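Local atomic coordinates of acetate CoA-transferase subunit beta (Escherichia coli DH5[alpha], PDB entry 5DBN), a protein that transfers coenzyme A from acetyl-CoA to acetoacetate and other short-chain fatty acids through a covalent enzyme-CoA intermediate, supporting their degradation. Residues C70-L73 and P74-M78; Y34-E37 and G38-I41; T184-A187 and D188-L192; R152-T155 and M156-A160. All coordinates share one frame; numbering follows the deposited sequence.

Read from the N terminus, four short-range contacts show how this chain changes direction. Contact 2 (residues 34-41) comes first, closing a turn between strand 20-23 and strand 42-45, the latter an outermost strand of the large mixed sheet. Contact 1 (70-78) rounds the corner from strand 71-73 to strand 76-78. Contact 4 (152-160) shapes the loop between strands 150-151 and 166-168, and contact 3 (184-192) joins strand 180-186 to helix 192-197. All lie in series; none nests within or crosses another. Contacts 1 and 2 approach to about 6 Å between nearest atoms, whereas contacts 1 and 3 have centres about 39 Å apart.

Contact 1: residues C70-L73 and P74-M78; sequences CGVL and PGAAM
Val72 and Met78 reach toward each other tip to tip across the corner that the chain makes at Pro74 and Gly75. CG1 of Val72 meets CE of Met78 at 4.0 Å. The methionine gets its methyl there by bending: its CG lies beside the backbone N, and a fold at chi2 (-68°) turns the thioether back toward the first strand. Beneath this pair, nearer the turn, Val72 and Ala76 point at each other, CB to CB at 3.7 Å, so one valine side chain meets both the alanine and the methionine. Leu73 instead leads away from the corner, its CB lying beside the ring of Pro74, the next residue. The backbone link is modest: Ala76 N donates to Leu73 O over 3.2 Å, a weak bond with an N-H...O angle of 130°. Met78 also lies on Phe49, while Val72 touches Leu62 and is near a bound di(hydroxyethyl)ether, probably a crystallisation additive. The carbonyl of Gly75 accepts a hydrogen bond from a neighbouring subunit, which places the corner at an interface. The N-to-C directions of strands 71-73 and 76-78 differ by 122°, and strand 71-73 pairs with strand 51-53. The arrangement is therefore a type II beta turn from Leu73 to Ala76, with glycine at its third position, serving as a corner between strands of different sheets or faces rather than as a flat hairpin.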
ATOM      1  N   CYS B  70     -19.893 -14.778  10.049  1.00 33.22           N
ATOM      2  CA  CYS B  70     -19.862 -13.923  11.228  1.00 32.33           C
ATOM      3  C   CYS B  70     -20.743 -12.705  10.994  1.00 32.63           C
ATOM      4  O   CYS B  70     -21.579 -12.698  10.090  1.00 33.98           O
ATOM      5  CB  CYS B  70     -18.430 -13.490  11.550  1.00 39.57           C
ATOM      6  SG  CYS B  70     -17.703 -12.357  10.341  1.00 31.05           S
ATOM      7  N   GLY B  71     -20.556 -11.681  11.819  1.00 31.56           N
ATOM      8  CA  GLY B  71     -21.286 -10.438  11.674  1.00 31.79           C
ATOM      9  C   GLY B  71     -20.393  -9.252  11.967  1.00 29.64           C
ATOM     10  O   GLY B  71     -19.183  -9.407  12.136  1.00 27.95           O
ATOM     11  N   VAL B  72     -20.996  -8.069  12.017  1.00 29.92           N
ATOM     12  CA  VAL B  72     -20.281  -6.840  12.340  1.00 41.50           C
ATOM     13  C   VAL B  72     -21.115  -5.962  13.265  1.00 41.33           C
ATOM     14  O   VAL B  72     -22.332  -6.126  13.362  1.00 31.57           O
ATOM     15  CB  VAL B  72     -19.929  -6.032  11.073  1.00 41.53           C
ATOM     16  CG1 VAL B  72     -18.857  -6.742  10.256  1.00 40.79           C
ATOM     17  CG2 VAL B  72     -21.177  -5.776  10.237  1.00 28.84           C
ATOM     18  N   LEU B  73     -20.443  -5.041  13.950  1.00 39.04           N
ATOM     19  CA  LEU B  73     -21.111  -4.079  14.817  1.00 39.24           C
ATOM     20  C   LEU B  73     -21.190  -2.728  14.110  1.00 29.23           C
ATOM     21  O   LEU B  73     -20.538  -2.528  13.088  1.00 27.85           O
ATOM     22  CB  LEU B  73     -20.371  -3.954  16.151  1.00 38.13           C
ATOM     23  CG  LEU B  73     -20.240  -5.255  16.949  1.00 38.02           C
ATOM     24  CD1 LEU B  73     -19.394  -5.046  18.193  1.00 37.21           C
ATOM     25  CD2 LEU B  73     -21.613  -5.793  17.330  1.00 32.17           C
ATOM     26  N   PRO B  74     -22.014  -1.806  14.632  1.00 33.84           N
ATOM     27  CA  PRO B  74     -22.099  -0.467  14.039  1.00 33.42           C
ATOM     28  C   PRO B  74     -20.754   0.249  14.005  1.00 28.60           C
ATOM     29  O   PRO B  74     -20.041   0.270  15.006  1.00 29.91           O
ATOM     30  CB  PRO B  74     -23.082   0.260  14.959  1.00 32.57           C
ATOM     31  CG  PRO B  74     -23.915  -0.817  15.543  1.00 34.25           C
ATOM     32  CD  PRO B  74     -23.002  -1.990  15.709  1.00 35.88           C
ATOM     33  N   GLY B  75     -20.420   0.826  12.855  1.00 27.73           N
ATOM     34  CA  GLY B  75     -19.167   1.539  12.687  1.00 26.25           C
ATOM     35  C   GLY B  75     -18.050   0.648  12.178  1.00 24.61           C
ATOM     36  O   GLY B  75     -16.879   1.025  12.214  1.00 27.34           O
ATOM     37  N   ALA B  76     -18.411  -0.535  11.694  1.00 24.71           N
ATOM     38  CA  ALA B  76     -17.431  -1.456  11.139  1.00 23.43           C
ATOM     39  C   ALA B  76     -16.862  -0.895   9.841  1.00 28.76           C
ATOM     40  O   ALA B  76     -17.546  -0.168   9.117  1.00 23.37           O
ATOM     41  CB  ALA B  76     -18.057  -2.818  10.904  1.00 24.12           C
ATOM     42  N   ALA B  77     -15.611  -1.241   9.551  1.00 21.48           N
ATOM     43  CA  ALA B  77     -14.933  -0.750   8.355  1.00 24.75           C
ATOM     44  C   ALA B  77     -14.322  -1.899   7.564  1.00 26.22           C
ATOM     45  O   ALA B  77     -13.736  -2.817   8.137  1.00 19.97           O
ATOM     46  CB  ALA B  77     -13.859   0.260   8.735  1.00 20.32           C
ATOM     47  N   MET B  78     -14.472  -1.834   6.244  1.00 20.76           N
ATOM     48  CA  MET B  78     -13.910  -2.829   5.339  1.00 20.61           C
ATOM     49  C   MET B  78     -12.644  -2.292   4.677  1.00 20.02           C
ATOM     50  O   MET B  78     -12.532  -1.097   4.417  1.00 20.09           O
ATOM     51  CB  MET B  78     -14.940  -3.218   4.277  1.00 21.72           C
ATOM     52  CG  MET B  78     -16.234  -3.793   4.847  1.00 22.72           C
ATOM     53  SD  MET B  78     -16.003  -5.404   5.632  1.00 22.71           S
ATOM     54  CE  MET B  78     -17.353  -5.427   6.806  1.00 31.66           C
TER

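Contact 2: residues Y34-E37 and G38-I41; sequences YLPE and GIHI
Leu35 holds CG beside its backbone N (chi1 -61°), and Ile41 turns CG1 into the slot between its own backbone N and carbonyl carbon (chi1 60°); together these rotations bring the two side chains against each other across the turn. They cross obliquely, with CD1 of Leu35 at 3.8 Å from CG1 of Ile41 and the terminal CD1 of the isoleucine fitted against both leucine methyls. Closer to the bend, Ile39 brings its ethyl branch to the proline ring: CG1 of Ile39 is 3.9 Å from CB of Pro36. Backbone and side chains close on the same residue, because Ile39 N also donates to Pro36 O over 3.2 Å, a fairly straight bond at 152° whose donor sits above the carbonyl plane. This is the closing bond of a type II beta turn, with Glu37 and Gly38 at its exposed corners and the CB of Glu37 directed outward. Tyr34 packs on helix 3-12, Leu35 and Ile41 share Leu15 as a partner, and His40 pairs through its backbone with Gly18 and donates its N to Asp17 OD1, just ahead of strand 20-23; strand 42-45 follows directly.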
ATOM      1  N   TYR B  34     -16.177 -13.083  27.636  1.00 42.95           N
ATOM      2  CA  TYR B  34     -15.869 -12.857  29.048  1.00 43.03           C
ATOM      3  C   TYR B  34     -15.335 -11.450  29.314  1.00 34.86           C
ATOM      4  O   TYR B  34     -14.648 -11.222  30.310  1.00 38.06           O
ATOM      5  CB  TYR B  34     -14.858 -13.897  29.539  1.00 35.51           C
ATOM      6  CG  TYR B  34     -15.391 -15.311  29.514  1.00 42.51           C
ATOM      7  CD1 TYR B  34     -16.199 -15.789  30.537  1.00 39.97           C
ATOM      8  CD2 TYR B  34     -15.079 -16.171  28.470  1.00 42.00           C
ATOM      9  CE1 TYR B  34     -16.686 -17.079  30.518  1.00 41.74           C
ATOM     10  CE2 TYR B  34     -15.560 -17.465  28.443  1.00 44.10           C
ATOM     11  CZ  TYR B  34     -16.364 -17.913  29.468  1.00 46.85           C
ATOM     12  OH  TYR B  34     -16.844 -19.201  29.442  1.00 48.90           O
ATOM     13  N   LEU B  35     -15.643 -10.508  28.429  1.00 41.17           N
ATOM     14  CA  LEU B  35     -15.214  -9.127  28.623  1.00 40.21           C
ATOM     15  C   LEU B  35     -15.900  -8.528  29.850  1.00 42.53           C
ATOM     16  O   LEU B  35     -17.126  -8.554  29.946  1.00 44.69           O
ATOM     17  CB  LEU B  35     -15.523  -8.284  27.386  1.00 32.08           C
ATOM     18  CG  LEU B  35     -14.839  -8.739  26.096  1.00 39.25           C
ATOM     19  CD1 LEU B  35     -15.374  -7.951  24.906  1.00 38.24           C
ATOM     20  CD2 LEU B  35     -13.329  -8.585  26.198  1.00 37.99           C
ATOM     21  N   PRO B  36     -15.112  -8.005  30.808  1.00 42.39           N
ATOM     22  CA  PRO B  36     -15.734  -7.375  31.980  1.00 44.27           C
ATOM     23  C   PRO B  36     -16.590  -6.164  31.618  1.00 44.34           C
ATOM     24  O   PRO B  36     -16.453  -5.615  30.525  1.00 41.50           O
ATOM     25  CB  PRO B  36     -14.533  -6.947  32.831  1.00 44.18           C
ATOM     26  CG  PRO B  36     -13.415  -7.817  32.391  1.00 42.27           C
ATOM     27  CD  PRO B  36     -13.644  -8.067  30.934  1.00 40.50           C
ATOM     28  N   GLU B  37     -17.453  -5.750  32.541  1.00 48.37           N
ATOM     29  CA  GLU B  37     -18.320  -4.598  32.325  1.00 51.42           C
ATOM     30  C   GLU B  37     -17.499  -3.317  32.207  1.00 48.88           C
ATOM     31  O   GLU B  37     -16.570  -3.090  32.983  1.00 48.17           O
ATOM     32  CB  GLU B  37     -19.336  -4.469  33.463  1.00 57.98           C
ATOM     33  CG  GLU B  37     -20.253  -5.680  33.632  1.00 62.62           C
ATOM     34  CD  GLU B  37     -21.202  -5.883  32.459  1.00 64.52           C
ATOM     35  OE1 GLU B  37     -21.836  -6.957  32.389  1.00 66.50           O
ATOM     36  OE2 GLU B  37     -21.319  -4.973  31.611  1.00 63.80           O
ATOM     37  N   GLY B  38     -17.843  -2.488  31.227  1.00 47.33           N
ATOM     38  CA  GLY B  38     -17.148  -1.232  31.008  1.00 46.21           C
ATOM     39  C   GLY B  38     -15.982  -1.376  30.050  1.00 43.53           C
ATOM     40  O   GLY B  38     -15.386  -0.381  29.638  1.00 43.02           O
ATOM     41  N   ILE B  39     -15.651  -2.617  29.704  1.00 42.30           N
ATOM     42  CA  ILE B  39     -14.582  -2.894  28.754  1.00 40.55           C
ATOM     43  C   ILE B  39     -15.159  -3.094  27.356  1.00 39.57           C
ATOM     44  O   ILE B  39     -15.875  -4.063  27.102  1.00 38.92           O
ATOM     45  CB  ILE B  39     -13.776  -4.148  29.158  1.00 41.23           C
ATOM     46  CG1 ILE B  39     -13.261  -4.022  30.596  1.00 42.37           C
ATOM     47  CG2 ILE B  39     -12.616  -4.378  28.190  1.00 39.58           C
ATOM     48  CD1 ILE B  39     -12.328  -2.840  30.832  1.00 41.85           C
ATOM     49  N   HIS B  40     -14.838  -2.169  26.456  1.00 39.85           N
ATOM     50  CA  HIS B  40     -15.290  -2.238  25.071  1.00 39.66           C
ATOM     51  C   HIS B  40     -14.094  -2.274  24.135  1.00 35.28           C
ATOM     52  O   HIS B  40     -13.240  -1.388  24.168  1.00 35.46           O
ATOM     53  CB  HIS B  40     -16.188  -1.049  24.737  1.00 43.10           C
ATOM     54  CG  HIS B  40     -17.312  -0.854  25.705  1.00 47.85           C
ATOM     55  ND1 HIS B  40     -18.505  -1.533  25.605  1.00 50.06           N
ATOM     56  CD2 HIS B  40     -17.423  -0.055  26.793  1.00 50.69           C
ATOM     57  CE1 HIS B  40     -19.305  -1.164  26.590  1.00 53.28           C
ATOM     58  NE2 HIS B  40     -18.671  -0.267  27.325  1.00 53.75           N
ATOM     59  N   ILE B  41     -14.042  -3.308  23.302  1.00 31.37           N
ATOM     60  CA  ILE B  41     -12.951  -3.484  22.353  1.00 26.29           C
ATOM     61  C   ILE B  41     -13.473  -3.518  20.927  1.00 24.21           C
ATOM     62  O   ILE B  41     -14.673  -3.670  20.696  1.00 24.74           O
ATOM     63  CB  ILE B  41     -12.166  -4.782  22.631  1.00 24.82           C
ATOM     64  CG1 ILE B  41     -13.087  -6.002  22.515  1.00 24.62           C
ATOM     65  CG2 ILE B  41     -11.521  -4.719  24.010  1.00 26.17           C
ATOM     66  CD1 ILE B  41     -12.363  -7.329  22.596  1.00 23.77           C
TER

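Contact 3: residues T184-A187 and D188-L192; sequences TEIA and DGCDL
A type II beta turn that carries strand 180-186 into helix 192-197 is closed here by Ala187 and Cys190, with Ile186 spanning the bend from the strand side. Cys190 N donates to Ala187 O over 3.1 Å, at an N-H...O angle of 138° and with the donor tilted from the carbonyl plane. Gly189 takes the third position of the turn, where phi is positive (88°). Ile186 does most of the side-chain work through its two branches. Its CG2 methyl lies against Cys190, 4.0 Å from CB and 3.6 Å from the carbonyl O. Because the other branch is fully extended (chi2 -178°), Ile186 CD1 reaches on to the first residue of the helix, lying 3.8 Å from Leu192 CA and 4.0 Å from Leu192 CB. A single isoleucine thus touches the turn and the helix start together. Ile186 also packs on Leu209, while Cys190 rests on Leu171. Asp191, whose CB points away from the strand, meets its partners further along: OD1 bonds to Thr194 OG1, and the carboxylate caps a backbone N of the first helical turn. The arrangement is that of a strand-to-helix connection made by a type II turn with glycine at its third position, followed directly by an aspartate N-cap.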
ATOM      1  N   THR B 184       3.955 -14.841  37.328  1.00 34.99           N
ATOM      2  CA  THR B 184       3.308 -13.710  37.986  1.00 36.81           C
ATOM      3  C   THR B 184       2.011 -14.087  38.708  1.00 38.10           C
ATOM      4  O   THR B 184       1.631 -13.428  39.676  1.00 38.23           O
ATOM      5  CB  THR B 184       3.014 -12.589  36.970  1.00 35.31           C
ATOM      6  OG1 THR B 184       2.256 -13.118  35.874  1.00 34.67           O
ATOM      7  CG2 THR B 184       4.316 -11.999  36.439  1.00 34.85           C
ATOM      8  N   GLU B 185       1.329 -15.126  38.232  1.00 38.71           N
ATOM      9  CA  GLU B 185       0.132 -15.626  38.911  1.00 40.10           C
ATOM     10  C   GLU B 185       0.045 -17.149  38.904  1.00 40.25           C
ATOM     11  O   GLU B 185       0.504 -17.808  37.970  1.00 39.04           O
ATOM     12  CB  GLU B 185      -1.135 -15.050  38.273  1.00 40.04           C
ATOM     13  CG  GLU B 185      -1.114 -13.546  38.086  1.00 40.86           C
ATOM     14  CD  GLU B 185      -2.337 -13.033  37.350  1.00 41.07           C
ATOM     15  OE1 GLU B 185      -3.425 -13.627  37.511  1.00 42.41           O
ATOM     16  OE2 GLU B 185      -2.214 -12.028  36.618  1.00 40.23           O
ATOM     17  N   ILE B 186      -0.553 -17.688  39.962  1.00 41.29           N
ATOM     18  CA  ILE B 186      -0.869 -19.108  40.059  1.00 41.61           C
ATOM     19  C   ILE B 186      -2.375 -19.263  40.246  1.00 42.98           C
ATOM     20  O   ILE B 186      -2.991 -18.511  40.999  1.00 43.74           O
ATOM     21  CB  ILE B 186      -0.118 -19.780  41.225  1.00 42.36           C
ATOM     22  CG1 ILE B 186       1.394 -19.602  41.040  1.00 41.95           C
ATOM     23  CG2 ILE B 186      -0.493 -21.260  41.322  1.00 42.54           C
ATOM     24  CD1 ILE B 186       2.252 -20.262  42.108  1.00 43.88           C
ATOM     25  N   ALA B 187      -2.961 -20.239  39.560  1.00 44.43           N
ATOM     26  CA  ALA B 187      -4.403 -20.453  39.618  1.00 47.85           C
ATOM     27  C   ALA B 187      -4.814 -21.049  40.959  1.00 52.34           C
ATOM     28  O   ALA B 187      -4.043 -21.776  41.585  1.00 52.38           O
ATOM     29  CB  ALA B 187      -4.847 -21.357  38.479  1.00 47.61           C
ATOM     30  N   ASP B 188      -6.030 -20.734  41.398  1.00 56.68           N
ATOM     31  CA  ASP B 188      -6.550 -21.259  42.656  1.00 62.37           C
ATOM     32  C   ASP B 188      -6.681 -22.779  42.604  1.00 63.38           C
ATOM     33  O   ASP B 188      -7.118 -23.341  41.600  1.00 63.29           O
ATOM     34  CB  ASP B 188      -7.901 -20.623  42.985  1.00 66.41           C
ATOM     35  CG  ASP B 188      -7.767 -19.203  43.501  1.00 68.29           C
ATOM     36  OD1 ASP B 188      -6.968 -18.984  44.437  1.00 69.60           O
ATOM     37  OD2 ASP B 188      -8.457 -18.306  42.972  1.00 68.45           O
ATOM     38  N   GLY B 189      -6.302 -23.431  43.698  1.00 64.10           N
ATOM     39  CA  GLY B 189      -6.314 -24.881  43.779  1.00 64.76           C
ATOM     40  C   GLY B 189      -5.014 -25.483  43.275  1.00 62.75           C
ATOM     41  O   GLY B 189      -4.851 -26.704  43.266  1.00 63.33           O
ATOM     42  N   CYS B 190      -4.088 -24.617  42.869  1.00 60.54           N
ATOM     43  CA  CYS B 190      -2.782 -25.037  42.370  1.00 58.78           C
ATOM     44  C   CYS B 190      -1.681 -24.403  43.216  1.00 57.26           C
ATOM     45  O   CYS B 190      -1.914 -23.404  43.897  1.00 57.69           O
ATOM     46  CB  CYS B 190      -2.623 -24.646  40.898  1.00 57.38           C
ATOM     47  SG  CYS B 190      -1.184 -25.366  40.071  1.00 97.46           S
ATOM     48  N   ASP B 191      -0.493 -25.001  43.183  1.00 56.06           N
ATOM     49  CA  ASP B 191       0.656 -24.494  43.931  1.00 55.95           C
ATOM     50  C   ASP B 191       1.884 -24.360  43.033  1.00 51.48           C
ATOM     51  O   ASP B 191       1.890 -24.831  41.897  1.00 50.54           O
ATOM     52  CB  ASP B 191       0.970 -25.403  45.121  1.00 60.58           C
ATOM     53  CG  ASP B 191       0.980 -26.870  44.749  1.00 63.08           C
ATOM     54  OD1 ASP B 191       1.963 -27.316  44.120  1.00 63.07           O
ATOM     55  OD2 ASP B 191       0.011 -27.579  45.095  1.00 65.21           O
ATOM     56  N   LEU B 192       2.920 -23.714  43.555  1.00 48.79           N
ATOM     57  CA  LEU B 192       4.137 -23.457  42.793  1.00 44.86           C
ATOM     58  C   LEU B 192       4.854 -24.735  42.365  1.00 43.49           C
ATOM     59  O   LEU B 192       5.439 -24.789  41.283  1.00 41.48           O
ATOM     60  CB  LEU B 192       5.095 -22.595  43.618  1.00 45.59           C
ATOM     61  CG  LEU B 192       6.454 -22.296  42.980  1.00 45.28           C
ATOM     62  CD1 LEU B 192       6.293 -21.599  41.637  1.00 44.44           C
ATOM     63  CD2 LEU B 192       7.308 -21.465  43.920  1.00 46.01           C
TER

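Contact 4: residues R152-T155 and M156-A160; sequences RRCT and MPLTA
Met156, Leu158 and Thr155 carry this bend, with Leu158 making the longer reach back to Arg153 and Cys154. Its CD2 methyl touches Cys154 CB at 3.5 Å and lies 3.6 Å from Arg153 NH1, while its other methyl, CD1, is 3.8 Å from Arg153 NH2. The leucine and arginine side chains cross at about a right angle; the arginine bends at chi2 (58°), which brings its guanidinium back to the isobutyl group. Thr155 and Met156 are chain neighbours with a different relation: they cross at a slant, CG2 of Thr155 lying 4.1 Å from CG of Met156, after which the methionine runs on extended toward Pro115. Side chains of strand 102-104 hold the backbone of the bend. Gln102 OE1 accepts hydrogen bonds from the backbone N of both Thr155 and Met156, and Asp104 OD2 accepts one from Cys154 N. Leu158 is also packed by the backbone of another chain, and its carbonyl O bonds to Trp112 NE1. The loop thereby lies along strand 102-104 after strand 150-151; further on, Thr159 and Ala160 form a classic beta bulge opposite Leu109 and pack against helix 125-131.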
ATOM      1  N   ARG B 152      12.234 -25.250  27.574  1.00 35.14           N
ATOM      2  CA  ARG B 152      13.458 -24.455  27.534  1.00 36.70           C
ATOM      3  C   ARG B 152      13.682 -23.908  26.134  1.00 36.11           C
ATOM      4  O   ARG B 152      14.129 -22.776  25.956  1.00 35.78           O
ATOM      5  CB  ARG B 152      14.664 -25.284  27.971  1.00 40.70           C
ATOM      6  CG  ARG B 152      14.671 -25.634  29.446  1.00 44.18           C
ATOM      7  CD  ARG B 152      15.895 -26.453  29.811  1.00 48.52           C
ATOM      8  NE  ARG B 152      15.951 -26.734  31.243  1.00 51.66           N
ATOM      9  CZ  ARG B 152      16.973 -27.330  31.850  1.00 54.68           C
ATOM     10  NH1 ARG B 152      18.029 -27.722  31.152  1.00 55.50           N
ATOM     11  NH2 ARG B 152      16.937 -27.535  33.160  1.00 56.28           N
ATOM     12  N   ARG B 153      13.371 -24.734  25.141  1.00 36.63           N
ATOM     13  CA  ARG B 153      13.510 -24.360  23.743  1.00 37.47           C
ATOM     14  C   ARG B 153      12.486 -25.133  22.931  1.00 35.03           C
ATOM     15  O   ARG B 153      12.384 -26.352  23.060  1.00 35.76           O
ATOM     16  CB  ARG B 153      14.927 -24.649  23.239  1.00 42.65           C
ATOM     17  CG  ARG B 153      15.151 -24.364  21.755  1.00 46.38           C
ATOM     18  CD  ARG B 153      14.846 -22.914  21.402  1.00 48.83           C
ATOM     19  NE  ARG B 153      15.281 -22.561  20.049  1.00 52.03           N
ATOM     20  CZ  ARG B 153      14.559 -22.738  18.945  1.00 53.61           C
ATOM     21  NH1 ARG B 153      13.344 -23.270  19.006  1.00 53.60           N
ATOM     22  NH2 ARG B 153      15.055 -22.377  17.769  1.00 54.95           N
ATOM     23  N   CYS B 154      11.724 -24.424  22.103  1.00 32.34           N
ATOM     24  CA  CYS B 154      10.722 -25.064  21.261  1.00 31.28           C
ATOM     25  C   CYS B 154      11.390 -26.099  20.363  1.00 32.56           C
ATOM     26  O   CYS B 154      12.450 -25.839  19.796  1.00 33.23           O
ATOM     27  CB  CYS B 154       9.985 -24.025  20.415  1.00 29.23           C
ATOM     28  SG  CYS B 154       8.946 -22.884  21.359  1.00 30.94           S
ATOM     29  N   THR B 155      10.773 -27.271  20.244  1.00 33.38           N
ATOM     30  CA  THR B 155      11.296 -28.320  19.375  1.00 36.45           C
ATOM     31  C   THR B 155      10.548 -28.295  18.046  1.00 35.25           C
ATOM     32  O   THR B 155      11.051 -28.775  17.031  1.00 36.52           O
ATOM     33  CB  THR B 155      11.182 -29.720  20.026  1.00 41.02           C
ATOM     34  OG1 THR B 155      11.845 -30.692  19.207  1.00 44.94           O
ATOM     35  CG2 THR B 155       9.731 -30.120  20.216  1.00 41.35           C
ATOM     36  N   MET B 156       9.345 -27.729  18.062  1.00 33.30           N
ATOM     37  CA  MET B 156       8.544 -27.590  16.852  1.00 32.79           C
ATOM     38  C   MET B 156       8.933 -26.309  16.112  1.00 30.84           C
ATOM     39  O   MET B 156       9.508 -25.400  16.712  1.00 30.50           O
ATOM     40  CB  MET B 156       7.054 -27.576  17.189  1.00 33.10           C
ATOM     41  CG  MET B 156       6.566 -28.823  17.906  1.00 30.70           C
ATOM     42  SD  MET B 156       4.790 -28.777  18.226  1.00 57.86           S
ATOM     43  CE  MET B 156       4.565 -30.305  19.130  1.00 36.92           C
ATOM     44  N   PRO B 157       8.620 -26.233  14.806  1.00 29.82           N
ATOM     45  CA  PRO B 157       8.956 -25.042  14.015  1.00 29.27           C
ATOM     46  C   PRO B 157       8.358 -23.757  14.585  1.00 28.22           C
ATOM     47  O   PRO B 157       7.162 -23.698  14.879  1.00 28.36           O
ATOM     48  CB  PRO B 157       8.361 -25.357  12.638  1.00 29.90           C
ATOM     49  CG  PRO B 157       8.295 -26.842  12.584  1.00 31.23           C
ATOM     50  CD  PRO B 157       7.994 -27.280  13.980  1.00 30.82           C
ATOM     51  N   LEU B 158       9.195 -22.737  14.736  1.00 27.78           N
ATOM     52  CA  LEU B 158       8.769 -21.489  15.352  1.00 26.44           C
ATOM     53  C   LEU B 158       7.801 -20.706  14.474  1.00 25.66           C
ATOM     54  O   LEU B 158       7.899 -20.721  13.248  1.00 26.79           O
ATOM     55  CB  LEU B 158       9.978 -20.607  15.665  1.00 26.61           C
ATOM     56  CG  LEU B 158      11.028 -21.158  16.627  1.00 28.17           C
ATOM     57  CD1 LEU B 158      12.121 -20.127  16.852  1.00 28.32           C
ATOM     58  CD2 LEU B 158      10.401 -21.561  17.946  1.00 28.19           C
ATOM     59  N   THR B 159       6.853 -20.042  15.123  1.00 23.58           N
ATOM     60  CA  THR B 159       6.030 -19.033  14.478  1.00 22.29           C
ATOM     61  C   THR B 159       6.820 -17.730  14.458  1.00 22.74           C
ATOM     62  O   THR B 159       6.782 -16.971  13.490  1.00 22.96           O
ATOM     63  CB  THR B 159       4.694 -18.832  15.214  1.00 21.13           C
ATOM     64  OG1 THR B 159       3.980 -20.072  15.253  1.00 22.29           O
ATOM     65  CG2 THR B 159       3.844 -17.775  14.527  1.00 20.43           C
ATOM     66  N   ALA B 160       7.535 -17.485  15.551  1.00 23.45           N
ATOM     67  CA  ALA B 160       8.395 -16.318  15.679  1.00 25.03           C
ATOM     68  C   ALA B 160       9.347 -16.511  16.850  1.00 27.44           C
ATOM     69  O   ALA B 160       9.170 -17.425  17.654  1.00 28.49           O
ATOM     70  CB  ALA B 160       7.569 -15.065  15.870  1.00 23.80           C
TER